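Local coordinates for protein caspase-3 (Porites astreoides, PDB 6WI4) that probably cleaves proteins after aspartate as a cysteine protease in coral apoptosis, and here holds a DEVD peptide inhibitor in its active site, at residues D1-M6 with L222-F228; K8-A14 with F47-D53; M28-R33 with I87-G91. Residue numbers count along the deposited sequence, not the author numbering.

Along the chain the segments come in the order 1-6, 8-14, 28-33, 47-53, 87-91 and 222-228. Contact 1 closes a loop that encloses contacts 2 and 3, whose segments alternate. Contacts 1 and 2 are neighbours, with centres about 16 Å apart. They touch through Phe228 O and Arg11 NH1 at 3.0 Å, a probable hydrogen bond. Contact 3 lies across the centre of the chain, about 34 Å from contact 1 and about 28 Å from contact 2, centre to centre. Contacts 2 and 3 share the central mixed sheet, through adjacent strands 13-18 and 83-88. Contact 2 lies at the lead-in to parallel strands 13-18 and 53-58. Contact 3 lies near the C-terminal end of strand 83-88, where the peptide binds.

Contact 1: D1-M6 with L222-F228; sequences DTIYKM and LRKELYF
Contact 1 is a short backbone pairing of the N-terminal segment with one near the C-terminus, beside the central sheet of the caspase fold. Segment 1-6 precedes strand 13-18 and segment 222-228 follows strand 217-220. Both are extended over much of their length but form no regular strand. They run in the same direction, with Thr2 beside Lys224 and Ile3 beside Glu225 (CA-CA 4.7 and 4.8 Å). Ile3 and Glu225 make a single beta bridge. Glu225 N donates to Thr2 O (2.9 Å), and Tyr4 N donates to Glu225 O (3.1 Å). At the start, Asp1 OD1 accepts from Thr2 N (2.7 Å) and Ile3 N (3.2 Å), the latter bond making an Asx turn. Tyr4 is the main anchor. Its chi1 is m, and Lys224 CB sits over one ring face, a CH-pi contact 3.8 Å from the centroid. Arg223 N donates to Tyr4 OH (3.0 Å). Asp146 binds both this hydroxyl and the Arg223 guanidinium. Tyr4 CD2 meets Leu226 CB at 4.0 Å. Met6, with all three chi angles m, sets CE 3.9 Å from Phe228 CD1. Ile3 CD1 lies 3.8 Å from Tyr227 CE2. One water donates to Tyr4 O (2.7 Å) and Tyr227 O (2.8 Å). Another accepts from Lys5 N and Lys224 NZ, both at 3.0 Å. Leu226 and Phe228 touch Ile186 of helix 186-197 and Met124 of strand 123-128.

Contact 2: K8-A14 with F47-D53; sequences KSTRGIA and FRALKFD
Arg11 lays its CB over one face of the Phe52 ring, 3.9 Å from the centroid, as a CH-pi contact. Just before Phe52, helix 36-49 ends in a Schellman motif. Lys51 takes positive phi (80°), Phe52 N donates to Phe47 O (3.0 Å) and Lys51 N donates to Arg48 O (2.9 Å). The chain then enters strand 53-58, parallel to strand 13-18, completing a beta-alpha-beta unit. Ile13 bridges Asp53 (CA-CA 4.7 Å). The backbone hydrogen bonds are Arg11 N to Lys51 O (2.8 Å), Asp53 N to Gly12 O (2.8 Å) and Ala14 N to Asp53 O (2.9 Å). Ala14 CB packs on Phe52 CB (3.7 Å) and Phe47 CD2 (3.9 Å). Lys51 CD covers one face of the Arg11 guanidinium. Arg11 NH2 donates to Lys8 O (2.7 Å), and a water links Arg11 NE to Leu50 O (2.8 Å each). Arg11 NH1 binds Phe228 O. The guanidinium is thus held by carbonyl oxygens, one through water, and ties the strand's lead-in to the helix end.

Contact 3: M28-R33 with I87-G91; sequences MDRYPR and ILTHG
One hydrogen bond joins the segments: His90 NE2 donates to Tyr31 O at 2.8 Å (173°). The carbonyl lies near the plane of the ring. The acceptor belongs to the last residue of a type I turn from Met28 to Tyr31, closed by Tyr31 N to Met28 O (2.9 Å). Thr89-His90-Gly91 corresponds to the Ser-His-Gly of many caspases, so His90 is probably the catalytic histidine. A backbone carbonyl fixing its NE2, as in other caspases, would orient the imidazole.

CH-pi packing holds the ring on both faces. Met28 CE sits 3.2 Å from the centroid of the His90 ring on one face, with Met28 SD at 4.6 Å. Arg33 CG lies over the opposite face, 3.9 Å from the centroid. Met28 is m at chi1 to chi3.

The charged group is that of Arg33, with chi1 to chi3 of m, t and p. One guanidinium face lies on the Leu88-Thr89 backbone, with NE 3.4 Å from Thr89 C. Outside the two segments, Arg33 NE forms a salt bridge with an acidic side chain of the bound peptide, consistent with the S1 pocket of a caspase. Gly91 binds the peptide through its backbone, and His90 packs on it.

Segment 28-33 lies in the loop between strand 13-18 and helix 36-49. Strand 83-88 is hydrogen-bonded to Ile17 of strand 13-18 on one side and to Phe126 of strand 123-128 on the other. Leu88 packs on helix 36-49, and Met28 and His90 touch Tyr97 of strand 95-98.

Contact 1: D1-M6 with L222-F228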
loop_
_atom_site.group_PDB
_atom_site.type_symbol
_atom_site.label_atom_id
_atom_site.label_comp_id
_atom_site.label_asym_id
_atom_site.label_seq_id
_atom_site.Cartn_x
_atom_site.Cartn_y
_atom_site.Cartn_z
ATOM N N ASP A 1 16.915 20.799 -3.336
ATOM C CA ASP A 1 15.568 21.189 -3.732
ATOM C C ASP A 1 14.561 20.663 -2.707
ATOM O O ASP A 1 14.919 19.931 -1.778
ATOM C CB ASP A 1 15.247 20.672 -5.139
ATOM C CG ASP A 1 14.245 21.548 -5.880
ATOM O OD1 ASP A 1 13.074 21.626 -5.445
ATOM O OD2 ASP A 1 14.628 22.155 -6.903
ATOM N N THR A 2 13.306 21.060 -2.864
ATOM C CA THR A 2 12.249 20.652 -1.953
ATOM C C THR A 2 11.195 19.771 -2.610
ATOM O O THR A 2 10.217 19.417 -1.948
ATOM C CB THR A 2 11.567 21.881 -1.343
ATOM O OG1 THR A 2 11.024 22.690 -2.394
ATOM C CG2 THR A 2 12.563 22.698 -0.519
ATOM N N ILE A 3 11.367 19.407 -3.882
ATOM C CA ILE A 3 10.431 18.545 -4.601
ATOM C C ILE A 3 11.220 17.435 -5.284
ATOM O O ILE A 3 12.235 17.705 -5.936
ATOM C CB ILE A 3 9.618 19.342 -5.638
ATOM C CG1 ILE A 3 8.764 20.402 -4.939
ATOM C CG2 ILE A 3 8.760 18.410 -6.476
ATOM C CD1 ILE A 3 7.958 21.272 -5.885
ATOM N N TYR A 4 10.748 16.191 -5.162
ATOM C CA TYR A 4 11.418 15.082 -5.836
ATOM C C TYR A 4 11.323 15.224 -7.351
ATOM O O TYR A 4 10.296 15.644 -7.887
ATOM C CB TYR A 4 10.797 13.745 -5.435
ATOM C CG TYR A 4 11.135 13.287 -4.039
ATOM C CD1 TYR A 4 12.414 12.852 -3.721
ATOM C CD2 TYR A 4 10.160 13.273 -3.042
ATOM C CE1 TYR A 4 12.726 12.430 -2.437
ATOM C CE2 TYR A 4 10.463 12.837 -1.759
ATOM C CZ TYR A 4 11.733 12.433 -1.464
ATOM O OH TYR A 4 12.030 12.002 -0.183
ATOM N N LYS A 5 12.394 14.834 -8.041
ATOM C CA LYS A 5 12.349 14.744 -9.495
ATOM C C LYS A 5 11.356 13.673 -9.924
ATOM O O LYS A 5 11.425 12.531 -9.467
ATOM C CB LYS A 5 13.739 14.422 -10.045
ATOM N N MET A 6 10.427 14.046 -10.804
ATOM C CA MET A 6 9.428 13.120 -11.334
ATOM C C MET A 6 9.136 13.571 -12.767
ATOM O O MET A 6 8.168 14.285 -13.036
ATOM C CB MET A 6 8.152 13.092 -10.495
ATOM C CG MET A 6 8.313 12.503 -9.098
ATOM S SD MET A 6 8.510 10.713 -9.107
ATOM C CE MET A 6 6.810 10.210 -9.291
ATOM N N LEU A 222 10.141 10.798 4.046
ATOM C CA LEU A 222 10.408 11.669 2.906
ATOM C C LEU A 222 11.167 12.922 3.340
ATOM O O LEU A 222 11.010 13.422 4.457
ATOM C CB LEU A 222 9.101 12.059 2.222
ATOM C CG LEU A 222 8.249 10.903 1.685
ATOM C CD1 LEU A 222 6.991 11.477 1.053
ATOM C CD2 LEU A 222 9.020 10.060 0.685
ATOM N N ARG A 223 12.020 13.411 2.438
ATOM C CA ARG A 223 12.805 14.627 2.643
ATOM C C ARG A 223 12.366 15.773 1.747
ATOM O O ARG A 223 12.886 16.892 1.892
ATOM C CB ARG A 223 14.288 14.343 2.374
ATOM C CG ARG A 223 14.920 13.306 3.259
ATOM C CD ARG A 223 16.357 13.042 2.778
ATOM N NE ARG A 223 16.355 12.563 1.402
ATOM C CZ ARG A 223 16.912 13.176 0.360
ATOM N NH1 ARG A 223 16.804 12.626 -0.844
ATOM N NH2 ARG A 223 17.567 14.324 0.498
ATOM N N LYS A 224 11.471 15.511 0.798
ATOM C CA LYS A 224 10.932 16.497 -0.122
ATOM C C LYS A 224 9.446 16.221 -0.287
ATOM O O LYS A 224 8.955 15.156 0.092
ATOM C CB LYS A 224 11.641 16.433 -1.485
ATOM C CG LYS A 224 13.156 16.528 -1.416
ATOM C CD LYS A 224 13.782 16.366 -2.799
ATOM C CE LYS A 224 15.290 16.363 -2.713
ATOM N NZ LYS A 224 15.910 16.071 -4.041
ATOM N N GLU A 225 8.733 17.180 -0.879
ATOM C CA GLU A 225 7.367 16.919 -1.318
ATOM C C GLU A 225 7.387 15.996 -2.532
ATOM O O GLU A 225 8.250 16.113 -3.411
ATOM C CB GLU A 225 6.643 18.223 -1.656
ATOM C CG GLU A 225 5.964 18.873 -0.464
ATOM C CD GLU A 225 6.933 19.642 0.399
ATOM O OE1 GLU A 225 7.414 20.700 -0.057
ATOM O OE2 GLU A 225 7.217 19.186 1.529
ATOM N N LEU A 226 6.446 15.064 -2.569
ATOM C CA LEU A 226 6.305 14.137 -3.688
ATOM C C LEU A 226 5.079 14.571 -4.483
ATOM O O LEU A 226 3.946 14.293 -4.093
ATOM C CB LEU A 226 6.180 12.695 -3.204
ATOM C CG LEU A 226 6.457 11.551 -4.187
ATOM C CD1 LEU A 226 6.441 10.223 -3.442
ATOM C CD2 LEU A 226 5.477 11.523 -5.337
ATOM N N TYR A 227 5.320 15.253 -5.595
ATOM C CA TYR A 227 4.293 15.552 -6.581
ATOM C C TYR A 227 4.437 14.585 -7.745
ATOM O O TYR A 227 5.531 14.435 -8.295
ATOM C CB TYR A 227 4.427 16.983 -7.099
ATOM C CG TYR A 227 4.096 18.079 -6.114
ATOM C CD1 TYR A 227 2.785 18.506 -5.941
ATOM C CD2 TYR A 227 5.094 18.710 -5.395
ATOM C CE1 TYR A 227 2.478 19.527 -5.062
ATOM C CE2 TYR A 227 4.796 19.733 -4.513
ATOM C CZ TYR A 227 3.487 20.131 -4.352
ATOM O OH TYR A 227 3.178 21.145 -3.472
ATOM N N PHE A 228 3.334 13.934 -8.119
ATOM C CA PHE A 228 3.385 13.020 -9.255
ATOM C C PHE A 228 3.505 13.759 -10.585
ATOM O O PHE A 228 3.991 13.173 -11.558
ATOM C CB PHE A 228 2.160 12.095 -9.239
ATOM C CG PHE A 228 2.234 11.042 -8.170
ATOM C CD1 PHE A 228 3.054 9.944 -8.322
ATOM C CD2 PHE A 228 1.517 11.182 -6.996
ATOM C CE1 PHE A 228 3.143 8.979 -7.335
ATOM C CE2 PHE A 228 1.601 10.224 -5.999
ATOM C CZ PHE A 228 2.408 9.127 -6.161
HETATM O O HOH W 1 10.221 19.693 0.980
HETATM O O HOH W 2 7.839 15.204 -6.910
HETATM O O HOH W 3 14.868 14.630 -6.422
#

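Contact 2: K8-A14 with F47-D53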
loop_
_atom_site.group_PDB
_atom_site.type_symbol
_atom_site.label_atom_id
_atom_site.label_comp_id
_atom_site.label_asym_id
_atom_site.label_seq_id
_atom_site.Cartn_x
_atom_site.Cartn_y
_atom_site.Cartn_z
ATOM N N LYS A 8 10.414 11.268 -15.754
ATOM C CA LYS A 8 10.635 10.237 -16.761
ATOM C C LYS A 8 9.305 9.767 -17.347
ATOM O O LYS A 8 8.282 9.729 -16.660
ATOM C CB LYS A 8 11.399 9.055 -16.161
ATOM C CG LYS A 8 12.825 9.366 -15.708
ATOM C CD LYS A 8 13.631 10.036 -16.812
ATOM C CE LYS A 8 15.109 10.139 -16.447
ATOM N NZ LYS A 8 15.814 8.829 -16.535
ATOM N N SER A 9 9.327 9.403 -18.639
ATOM C CA SER A 9 8.108 8.967 -19.318
ATOM C C SER A 9 7.485 7.766 -18.621
ATOM O O SER A 9 6.256 7.669 -18.503
ATOM C CB SER A 9 8.414 8.620 -20.776
ATOM O OG SER A 9 9.096 9.679 -21.421
ATOM N N THR A 10 8.316 6.825 -18.202
ATOM C CA THR A 10 7.942 5.776 -17.262
ATOM C C THR A 10 8.607 6.120 -15.934
ATOM O O THR A 10 9.837 6.109 -15.832
ATOM C CB THR A 10 8.381 4.408 -17.766
ATOM O OG1 THR A 10 7.685 4.108 -18.981
ATOM C CG2 THR A 10 8.078 3.340 -16.727
ATOM N N ARG A 11 7.792 6.434 -14.917
ATOM C CA ARG A 11 8.339 6.930 -13.653
ATOM C C ARG A 11 9.080 5.851 -12.882
ATOM O O ARG A 11 10.005 6.153 -12.120
ATOM C CB ARG A 11 7.218 7.486 -12.778
ATOM C CG ARG A 11 6.455 8.646 -13.364
ATOM C CD ARG A 11 7.236 9.960 -13.251
ATOM N NE ARG A 11 6.300 11.076 -13.303
ATOM C CZ ARG A 11 6.086 11.838 -14.370
ATOM N NH1 ARG A 11 5.192 12.815 -14.314
ATOM N NH2 ARG A 11 6.779 11.643 -15.485
ATOM N N GLY A 12 8.686 4.602 -13.056
ATOM C CA GLY A 12 9.241 3.521 -12.275
ATOM C C GLY A 12 8.316 2.328 -12.348
ATOM O O GLY A 12 7.321 2.336 -13.071
ATOM N N ILE A 13 8.672 1.310 -11.592
ATOM C CA ILE A 13 7.874 0.094 -11.503
ATOM C C ILE A 13 6.925 0.226 -10.326
ATOM O O ILE A 13 7.290 0.772 -9.273
ATOM C CB ILE A 13 8.776 -1.142 -11.356
ATOM C CG1 ILE A 13 9.699 -1.268 -12.574
ATOM C CG2 ILE A 13 7.943 -2.418 -11.179
ATOM C CD1 ILE A 13 10.860 -2.197 -12.345
ATOM N N ALA A 14 5.701 -0.273 -10.499
ATOM C CA ALA A 14 4.718 -0.337 -9.421
ATOM C C ALA A 14 4.245 -1.776 -9.301
ATOM O O ALA A 14 3.620 -2.303 -10.224
ATOM C CB ALA A 14 3.534 0.597 -9.684
ATOM N N PHE A 47 -2.052 3.421 -10.802
ATOM C CA PHE A 47 -0.604 3.465 -10.971
ATOM C C PHE A 47 -0.213 3.608 -12.441
ATOM O O PHE A 47 0.777 4.273 -12.746
ATOM C CB PHE A 47 0.034 2.217 -10.354
ATOM C CG PHE A 47 -0.098 2.134 -8.844
ATOM C CD1 PHE A 47 -0.296 3.269 -8.070
ATOM C CD2 PHE A 47 -0.012 0.900 -8.211
ATOM C CE1 PHE A 47 -0.415 3.177 -6.686
ATOM C CE2 PHE A 47 -0.115 0.798 -6.843
ATOM C CZ PHE A 47 -0.319 1.945 -6.071
ATOM N N ARG A 48 -0.990 3.033 -13.362
ATOM C CA ARG A 48 -0.756 3.302 -14.783
ATOM C C ARG A 48 -0.964 4.777 -15.108
ATOM O O ARG A 48 -0.182 5.371 -15.862
ATOM C CB ARG A 48 -1.676 2.431 -15.646
ATOM C CG ARG A 48 -1.265 0.971 -15.670
ATOM C CD ARG A 48 -2.007 0.154 -16.738
ATOM N NE ARG A 48 -3.461 0.180 -16.568
ATOM C CZ ARG A 48 -4.163 -0.771 -15.955
ATOM N NH1 ARG A 48 -3.540 -1.830 -15.449
ATOM N NH2 ARG A 48 -5.485 -0.664 -15.848
ATOM N N ALA A 49 -2.026 5.377 -14.560
ATOM C CA ALA A 49 -2.300 6.789 -14.810
ATOM C C ALA A 49 -1.230 7.696 -14.220
ATOM O O ALA A 49 -1.016 8.806 -14.725
ATOM C CB ALA A 49 -3.669 7.154 -14.256
ATOM N N LEU A 50 -0.554 7.258 -13.154
ATOM C CA LEU A 50 0.566 8.008 -12.605
ATOM C C LEU A 50 1.869 7.749 -13.360
ATOM O O LEU A 50 2.925 8.238 -12.940
ATOM C CB LEU A 50 0.741 7.667 -11.119
ATOM C CG LEU A 50 -0.454 7.950 -10.216
ATOM C CD1 LEU A 50 -0.157 7.452 -8.803
ATOM C CD2 LEU A 50 -0.767 9.432 -10.202
ATOM N N LYS A 51 1.809 6.952 -14.436
ATOM C CA LYS A 51 2.887 6.722 -15.395
ATOM C C LYS A 51 3.905 5.714 -14.873
ATOM O O LYS A 51 5.087 5.791 -15.204
ATOM C CB LYS A 51 3.560 8.048 -15.798
ATOM C CG LYS A 51 2.584 9.040 -16.448
ATOM C CD LYS A 51 3.245 10.366 -16.797
ATOM C CE LYS A 51 4.259 10.207 -17.919
ATOM N NZ LYS A 51 3.646 9.727 -19.187
ATOM N N PHE A 52 3.441 4.719 -14.121
ATOM C CA PHE A 52 4.285 3.617 -13.690
ATOM C C PHE A 52 4.052 2.381 -14.558
ATOM O O PHE A 52 2.994 2.206 -15.172
ATOM C CB PHE A 52 4.030 3.289 -12.212
ATOM C CG PHE A 52 4.638 4.291 -11.259
ATOM C CD1 PHE A 52 4.069 5.546 -11.108
ATOM C CD2 PHE A 52 5.782 3.985 -10.523
ATOM C CE1 PHE A 52 4.628 6.489 -10.240
ATOM C CE2 PHE A 52 6.348 4.925 -9.659
ATOM C CZ PHE A 52 5.771 6.176 -9.525
ATOM N N ASP A 53 5.074 1.533 -14.590
ATOM C CA ASP A 53 5.044 0.216 -15.231
ATOM C C ASP A 53 4.528 -0.773 -14.193
ATOM O O ASP A 53 5.244 -1.117 -13.250
ATOM C CB ASP A 53 6.455 -0.116 -15.721
ATOM C CG ASP A 53 6.614 -1.537 -16.259
ATOM O OD1 ASP A 53 5.651 -2.329 -16.298
ATOM O OD2 ASP A 53 7.752 -1.851 -16.669
HETATM O O HOH W 4 4.118 10.406 -11.620
#

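Contact 3: M28-R33 with I87-G91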
loop_
_atom_site.group_PDB
_atom_site.type_symbol
_atom_site.label_atom_id
_atom_site.label_comp_id
_atom_site.label_asym_id
_atom_site.label_seq_id
_atom_site.Cartn_x
_atom_site.Cartn_y
_atom_site.Cartn_z
ATOM N N MET A 28 -5.629 -18.977 7.483
ATOM C CA MET A 28 -6.602 -18.028 6.953
ATOM C C MET A 28 -7.450 -18.609 5.830
ATOM O O MET A 28 -8.138 -17.856 5.133
ATOM C CB MET A 28 -5.894 -16.756 6.461
ATOM C CG MET A 28 -5.192 -15.961 7.551
ATOM S SD MET A 28 -6.259 -15.471 8.931
ATOM C CE MET A 28 -7.537 -14.553 8.125
ATOM N N ASP A 29 -7.441 -19.934 5.640
ATOM C CA ASP A 29 -8.163 -20.500 4.504
ATOM C C ASP A 29 -9.667 -20.258 4.605
ATOM O O ASP A 29 -10.355 -20.225 3.577
ATOM C CB ASP A 29 -7.869 -21.999 4.374
ATOM C CG ASP A 29 -8.071 -22.749 5.672
ATOM O OD1 ASP A 29 -7.397 -22.413 6.668
ATOM O OD2 ASP A 29 -8.895 -23.688 5.693
ATOM N N ARG A 30 -10.195 -20.079 5.813
ATOM C CA ARG A 30 -11.621 -19.822 5.984
ATOM C C ARG A 30 -11.986 -18.353 5.823
ATOM O O ARG A 30 -13.167 -18.010 5.943
ATOM C CB ARG A 30 -12.092 -20.311 7.358
ATOM N N TYR A 31 -11.018 -17.481 5.545
ATOM C CA TYR A 31 -11.269 -16.043 5.428
ATOM C C TYR A 31 -10.741 -15.500 4.106
ATOM O O TYR A 31 -9.876 -14.622 4.081
ATOM C CB TYR A 31 -10.650 -15.296 6.609
ATOM C CG TYR A 31 -11.128 -15.830 7.950
ATOM C CD1 TYR A 31 -12.350 -15.439 8.476
ATOM C CD2 TYR A 31 -10.360 -16.732 8.674
ATOM C CE1 TYR A 31 -12.795 -15.927 9.693
ATOM C CE2 TYR A 31 -10.799 -17.229 9.894
ATOM C CZ TYR A 31 -12.013 -16.819 10.396
ATOM O OH TYR A 31 -12.453 -17.308 11.607
ATOM N N PRO A 32 -11.268 -15.980 2.981
ATOM C CA PRO A 32 -10.893 -15.380 1.695
ATOM C C PRO A 32 -11.268 -13.909 1.678
ATOM O O PRO A 32 -12.203 -13.478 2.353
ATOM C CB PRO A 32 -11.709 -16.182 0.678
ATOM C CG PRO A 32 -12.860 -16.706 1.462
ATOM C CD PRO A 32 -12.321 -17.000 2.816
ATOM N N ARG A 33 -10.533 -13.132 0.896
ATOM C CA ARG A 33 -10.648 -11.675 0.964
ATOM C C ARG A 33 -11.522 -11.159 -0.183
ATOM O O ARG A 33 -11.070 -10.489 -1.113
ATOM C CB ARG A 33 -9.253 -11.052 0.968
ATOM C CG ARG A 33 -8.410 -11.433 2.201
ATOM C CD ARG A 33 -7.044 -10.723 2.255
ATOM N NE ARG A 33 -7.252 -9.281 2.245
ATOM C CZ ARG A 33 -7.134 -8.500 1.173
ATOM N NH1 ARG A 33 -6.726 -8.996 0.007
ATOM N NH2 ARG A 33 -7.436 -7.214 1.284
ATOM N N ILE A 87 0.569 -4.114 -1.434
ATOM C CA ILE A 87 0.119 -5.467 -1.148
ATOM C C ILE A 87 -1.242 -5.414 -0.478
ATOM O O ILE A 87 -1.506 -4.558 0.372
ATOM C CB ILE A 87 1.150 -6.254 -0.308
ATOM C CG1 ILE A 87 0.714 -7.719 -0.183
ATOM C CG2 ILE A 87 1.384 -5.587 1.037
ATOM C CD1 ILE A 87 1.859 -8.665 0.218
ATOM N N LEU A 88 -2.113 -6.324 -0.899
ATOM C CA LEU A 88 -3.486 -6.450 -0.432
ATOM C C LEU A 88 -3.614 -7.855 0.134
ATOM O O LEU A 88 -3.569 -8.831 -0.623
ATOM C CB LEU A 88 -4.465 -6.223 -1.590
ATOM C CG LEU A 88 -4.111 -5.122 -2.594
ATOM C CD1 LEU A 88 -5.033 -5.236 -3.812
ATOM C CD2 LEU A 88 -4.252 -3.748 -1.944
ATOM N N THR A 89 -3.737 -7.977 1.453
ATOM C CA THR A 89 -3.636 -9.304 2.065
ATOM C C THR A 89 -4.130 -9.227 3.507
ATOM O O THR A 89 -4.552 -8.170 3.985
ATOM C CB THR A 89 -2.197 -9.834 1.975
ATOM O OG1 THR A 89 -2.157 -11.213 2.375
ATOM C CG2 THR A 89 -1.210 -9.018 2.828
ATOM N N HIS A 90 -4.080 -10.366 4.201
ATOM C CA HIS A 90 -4.300 -10.370 5.639
ATOM C C HIS A 90 -3.043 -9.893 6.363
ATOM O O HIS A 90 -1.933 -9.919 5.823
ATOM C CB HIS A 90 -4.673 -11.778 6.123
ATOM C CG HIS A 90 -6.111 -12.124 5.900
ATOM N ND1 HIS A 90 -7.134 -11.379 6.434
ATOM C CD2 HIS A 90 -6.699 -13.138 5.222
ATOM C CE1 HIS A 90 -8.295 -11.901 6.085
ATOM N NE2 HIS A 90 -8.058 -12.979 5.356
ATOM N N GLY A 91 -3.222 -9.469 7.609
ATOM C CA GLY A 91 -2.068 -9.095 8.406
ATOM C C GLY A 91 -2.365 -9.105 9.884
ATOM O O GLY A 91 -3.499 -9.292 10.324
#